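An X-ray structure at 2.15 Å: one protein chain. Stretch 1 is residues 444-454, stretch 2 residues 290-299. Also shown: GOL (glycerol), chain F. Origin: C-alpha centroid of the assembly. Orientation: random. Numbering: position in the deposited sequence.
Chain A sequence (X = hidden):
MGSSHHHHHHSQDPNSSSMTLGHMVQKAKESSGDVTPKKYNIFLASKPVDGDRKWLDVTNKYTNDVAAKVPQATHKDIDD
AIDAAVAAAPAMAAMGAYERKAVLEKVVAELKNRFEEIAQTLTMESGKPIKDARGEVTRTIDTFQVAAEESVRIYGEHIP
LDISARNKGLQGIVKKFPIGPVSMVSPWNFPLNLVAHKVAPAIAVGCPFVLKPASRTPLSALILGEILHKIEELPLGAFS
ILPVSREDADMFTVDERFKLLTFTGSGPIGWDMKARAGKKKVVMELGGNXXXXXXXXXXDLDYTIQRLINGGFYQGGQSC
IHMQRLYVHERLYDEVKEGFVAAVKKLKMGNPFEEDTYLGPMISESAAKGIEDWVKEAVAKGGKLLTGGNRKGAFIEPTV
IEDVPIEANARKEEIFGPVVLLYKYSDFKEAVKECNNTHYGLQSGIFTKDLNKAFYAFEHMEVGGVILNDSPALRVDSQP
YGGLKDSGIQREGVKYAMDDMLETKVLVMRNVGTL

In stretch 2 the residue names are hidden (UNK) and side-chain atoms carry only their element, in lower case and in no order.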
# COMPACT_ATOMS: atom_id res chain seq x y z
N SER A 444 -2.58 -17.44 -20.17
CA SER A 444 -1.99 -18.76 -20.40
C SER A 444 -2.33 -19.64 -19.21
O SER A 444 -2.58 -19.13 -18.12
CB SER A 444 -0.48 -18.64 -20.54
OG SER A 444 -0.12 -18.22 -21.84
N GLY A 445 -2.34 -20.95 -19.43
CA GLY A 445 -2.61 -21.94 -18.41
C GLY A 445 -1.46 -22.92 -18.31
O GLY A 445 -0.76 -23.16 -19.29
N ILE A 446 -1.24 -23.47 -17.10
CA ILE A 446 -0.20 -24.47 -16.84
C ILE A 446 -0.64 -25.47 -15.74
O ILE A 446 -0.94 -25.06 -14.62
CB ILE A 446 1.22 -23.87 -16.56
CG1 ILE A 446 2.24 -25.00 -16.24
CG2 ILE A 446 1.20 -22.78 -15.45
CD1 ILE A 446 3.64 -24.64 -16.08
N PHE A 447 -0.63 -26.77 -16.06
CA PHE A 447 -0.88 -27.83 -15.08
C PHE A 447 0.47 -28.43 -14.72
O PHE A 447 1.15 -28.98 -15.58
CB PHE A 447 -1.85 -28.91 -15.60
CG PHE A 447 -3.29 -28.50 -15.58
CD1 PHE A 447 -3.85 -27.79 -16.64
CD2 PHE A 447 -4.11 -28.83 -14.50
CE1 PHE A 447 -5.19 -27.42 -16.63
CE2 PHE A 447 -5.45 -28.45 -14.48
CZ PHE A 447 -5.99 -27.76 -15.55
N THR A 448 0.87 -28.28 -13.44
CA THR A 448 2.17 -28.76 -12.96
C THR A 448 2.15 -28.99 -11.46
O THR A 448 1.48 -28.25 -10.73
CB THR A 448 3.34 -27.81 -13.39
OG1 THR A 448 4.59 -28.34 -12.94
CG2 THR A 448 3.20 -26.39 -12.85
N LYS A 449 2.93 -29.97 -11.00
CA LYS A 449 3.13 -30.27 -9.59
C LYS A 449 4.52 -29.74 -9.18
O LYS A 449 4.90 -29.82 -8.00
CB LYS A 449 3.07 -31.78 -9.34
CG LYS A 449 1.70 -32.40 -9.47
CD LYS A 449 1.84 -33.91 -9.46
CE LYS A 449 0.51 -34.59 -9.60
NZ LYS A 449 0.63 -36.08 -9.61
N ASP A 450 5.28 -29.25 -10.16
CA ASP A 450 6.65 -28.77 -10.02
C ASP A 450 6.71 -27.29 -9.66
O ASP A 450 6.30 -26.43 -10.43
CB ASP A 450 7.44 -29.10 -11.30
CG ASP A 450 8.94 -28.96 -11.21
OD1 ASP A 450 9.42 -27.84 -10.98
OD2 ASP A 450 9.64 -29.96 -11.48
N LEU A 451 7.27 -26.99 -8.48
CA LEU A 451 7.44 -25.65 -7.93
C LEU A 451 8.18 -24.71 -8.90
O LEU A 451 7.74 -23.59 -9.14
CB LEU A 451 8.20 -25.77 -6.59
CG LEU A 451 8.71 -24.48 -5.94
CD1 LEU A 451 7.55 -23.58 -5.44
CD2 LEU A 451 9.70 -24.80 -4.86
N ASN A 452 9.31 -25.18 -9.44
CA ASN A 452 10.14 -24.39 -10.35
C ASN A 452 9.51 -24.17 -11.72
O ASN A 452 9.61 -23.07 -12.25
CB ASN A 452 11.53 -24.99 -10.45
CG ASN A 452 12.32 -24.75 -9.19
OD1 ASN A 452 12.27 -23.66 -8.61
ND2 ASN A 452 13.06 -25.75 -8.74
N LYS A 453 8.81 -25.17 -12.26
CA LYS A 453 8.11 -25.05 -13.56
C LYS A 453 6.98 -24.03 -13.45
O LYS A 453 6.78 -23.24 -14.37
CB LYS A 453 7.58 -26.41 -14.02
CG LYS A 453 8.68 -27.34 -14.48
CD LYS A 453 8.15 -28.63 -15.03
CE LYS A 453 9.28 -29.47 -15.56
NZ LYS A 453 8.86 -30.88 -15.79
N ALA A 454 6.25 -24.03 -12.30
CA ALA A 454 5.16 -23.10 -12.01
C ALA A 454 5.66 -21.65 -12.04
O ALA A 454 5.09 -20.81 -12.75
CB ALA A 454 4.55 -23.43 -10.64
N UNK A 290 -5.07 -18.02 -26.42
CA UNK A 290 -4.62 -18.62 -25.18
C UNK A 290 -4.15 -20.08 -25.26
O UNK A 290 -4.91 -20.98 -25.64
c UNK A 290 -5.68 -18.48 -24.11
N UNK A 291 -2.90 -20.30 -24.82
CA UNK A 291 -2.37 -21.67 -24.76
C UNK A 291 -2.48 -22.28 -23.34
O UNK A 291 -2.63 -21.57 -22.35
c UNK A 291 -0.91 -21.47 -25.16
c UNK A 291 -0.57 -20.10 -24.60
c UNK A 291 -1.86 -19.33 -24.43
N UNK A 292 -2.36 -23.60 -23.24
CA UNK A 292 -2.32 -24.29 -21.96
C UNK A 292 -1.29 -25.40 -22.04
O UNK A 292 -1.28 -26.14 -23.01
c UNK A 292 -3.69 -24.83 -21.54
s UNK A 292 -3.75 -25.51 -19.86
N UNK A 293 -0.42 -25.48 -21.02
CA UNK A 293 0.58 -26.54 -20.86
C UNK A 293 0.02 -27.57 -19.87
O UNK A 293 -0.45 -27.21 -18.80
c UNK A 293 3.95 -24.45 -21.06
c UNK A 293 2.90 -27.15 -19.99
c UNK A 293 1.95 -25.99 -20.38
c UNK A 293 2.60 -25.09 -21.44
N UNK A 294 0.07 -28.86 -20.25
CA UNK A 294 -0.31 -29.96 -19.38
C UNK A 294 0.98 -30.76 -19.15
O UNK A 294 1.40 -31.51 -20.02
c UNK A 294 -1.76 -32.06 -19.02
c UNK A 294 -2.76 -29.98 -20.03
c UNK A 294 -1.51 -30.82 -19.91
N UNK A 295 1.64 -30.53 -18.00
CA UNK A 295 2.88 -31.23 -17.63
C UNK A 295 2.65 -32.26 -16.53
O UNK A 295 3.54 -33.04 -16.22
c UNK A 295 4.00 -30.23 -17.26
o UNK A 295 6.13 -30.91 -16.43
c UNK A 295 5.41 -30.78 -17.44
o UNK A 295 5.81 -31.05 -18.60
N UNK A 296 1.44 -32.27 -15.96
CA UNK A 296 0.98 -33.14 -14.87
C UNK A 296 -0.55 -33.11 -14.83
O UNK A 296 -1.17 -32.25 -15.46
o UNK A 296 3.10 -34.39 -13.12
c UNK A 296 1.52 -32.65 -13.50
c UNK A 296 2.89 -33.16 -13.09
o UNK A 296 3.73 -32.33 -12.69
N UNK A 297 -1.16 -34.02 -14.05
CA UNK A 297 -2.60 -34.07 -13.81
C UNK A 297 -2.77 -33.52 -12.40
O UNK A 297 -2.19 -34.06 -11.46
o UNK A 297 -2.11 -38.33 -18.71
c UNK A 297 -2.37 -37.65 -17.54
c UNK A 297 -2.53 -38.35 -16.35
c UNK A 297 -2.73 -35.58 -16.39
c UNK A 297 -2.87 -36.25 -15.17
c UNK A 297 -2.45 -36.27 -17.56
c UNK A 297 -2.79 -37.64 -15.18
c UNK A 297 -3.17 -35.50 -13.89
N UNK A 298 -3.47 -32.38 -12.26
CA UNK A 298 -3.60 -31.76 -10.94
C UNK A 298 -5.07 -31.46 -10.57
O UNK A 298 -5.68 -30.61 -11.21
c UNK A 298 -2.69 -30.49 -10.76
c UNK A 298 -2.68 -30.03 -9.29
c UNK A 298 -1.26 -30.73 -11.26
N UNK A 299 -5.64 -32.07 -9.49
CA UNK A 299 -5.06 -33.13 -8.63
C UNK A 299 -5.03 -34.51 -9.30
O UNK A 299 -4.26 -35.38 -8.89
c UNK A 299 -7.33 -32.68 -7.93
c UNK A 299 -5.98 -33.12 -7.40
c UNK A 299 -7.03 -31.74 -9.10
C1 GOL F . 0.97 -36.76 -14.13
O1 GOL F . 0.58 -36.14 -12.91
C2 GOL F . 1.83 -37.99 -13.93
O2 GOL F . 2.88 -37.73 -12.98
C3 GOL F . 1.02 -39.18 -13.48
O3 GOL F . 0.48 -39.85 -14.61
O HOH W 1 5.39 -30.64 -13.94
O HOH W 2 8.50 -31.86 -18.89
O HOH W 3 -1.99 -36.63 -10.58

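Position 290 carries one side-chain carbon and nothing beyond it, 5.1 Å or more from stretch 1; a lone CB makes it Ala290. At 291 three carbons close a ring onto the backbone N, the signature of Pro291. Its CD lies 3.3 Å from Ser444 OG, and its O accepts from Gly445 N at 3.0 Å.

Position 292 has one carbon followed by a sulfur. A sulfur directly on CB means Cys292. SG sits 3.9 Å from Phe447 CD1 and 84° off the ring normal, so it meets the ring at its edge. An ideal CB on Gly445 would fall 3.1 Å from this SG, a tight approach that glycine avoids.

Four carbons at 293, forked at the first with one arm two carbons long, define Ile293. Its CB is 4.3 Å from Ile446 CG1, on the sheet face opposite Phe447. At 294, one carbon carrying two more is a short symmetric fork: Val294, whose CG2 lies 4.2 Å from Phe447 CD1.

Position 295 shows two carbons, the second bearing two oxygens, one of them 2.8 Å from Lys453 NZ. Carbon and oxygen are distinguished by the element labels, and a carboxylate one carbon beyond CB gives Asp295; the pair, Lys453 NZ with Asp295 OD2, is a salt bridge. The same atom pattern at 296 gives Asp296, but here OD2 accepts from backbone Lys449 N at 3.0 Å.

Position 297 has one carbon, then a six-carbon ring bearing an oxygen: Tyr297. Its CB points away from stretch 1, and glycerol C1 lies over one ring face. At 298 one carbon again carries two. This is Val298, with CB 4.3 Å from Phe447 CD2 and CG2 3.8 Å from Lys449 CG. At 299 three carbons again close a ring onto the backbone N, with none of them near stretch 1; this is Pro299, which follows a cis peptide bond and whose CB points away.

The contact is first a parallel strand pairing, with axes 7° apart. Ile293 N donates to Gly445 O (2.9 Å), Phe447 N to Ile293 O (2.8 Å) and Asp295 N to Phe447 O (2.9 Å), so stretch 1 engages alternate residues of its partner. Phe447 fills the face shared with Cys292 and Val294, and also reaches Val298. Beyond the strands, the two acids take over: one pairs with a lysine from the helix, the other with a loop amide. Water 1 lies 2.6 Å from Asp295 OD2, 2.7 Å from Asp296 OD2 and 2.6 Å from Thr448 OG1, bridging the three. Together the stretches bury 755 Å².

Stretch 2 290-299: APCIVDDYVP
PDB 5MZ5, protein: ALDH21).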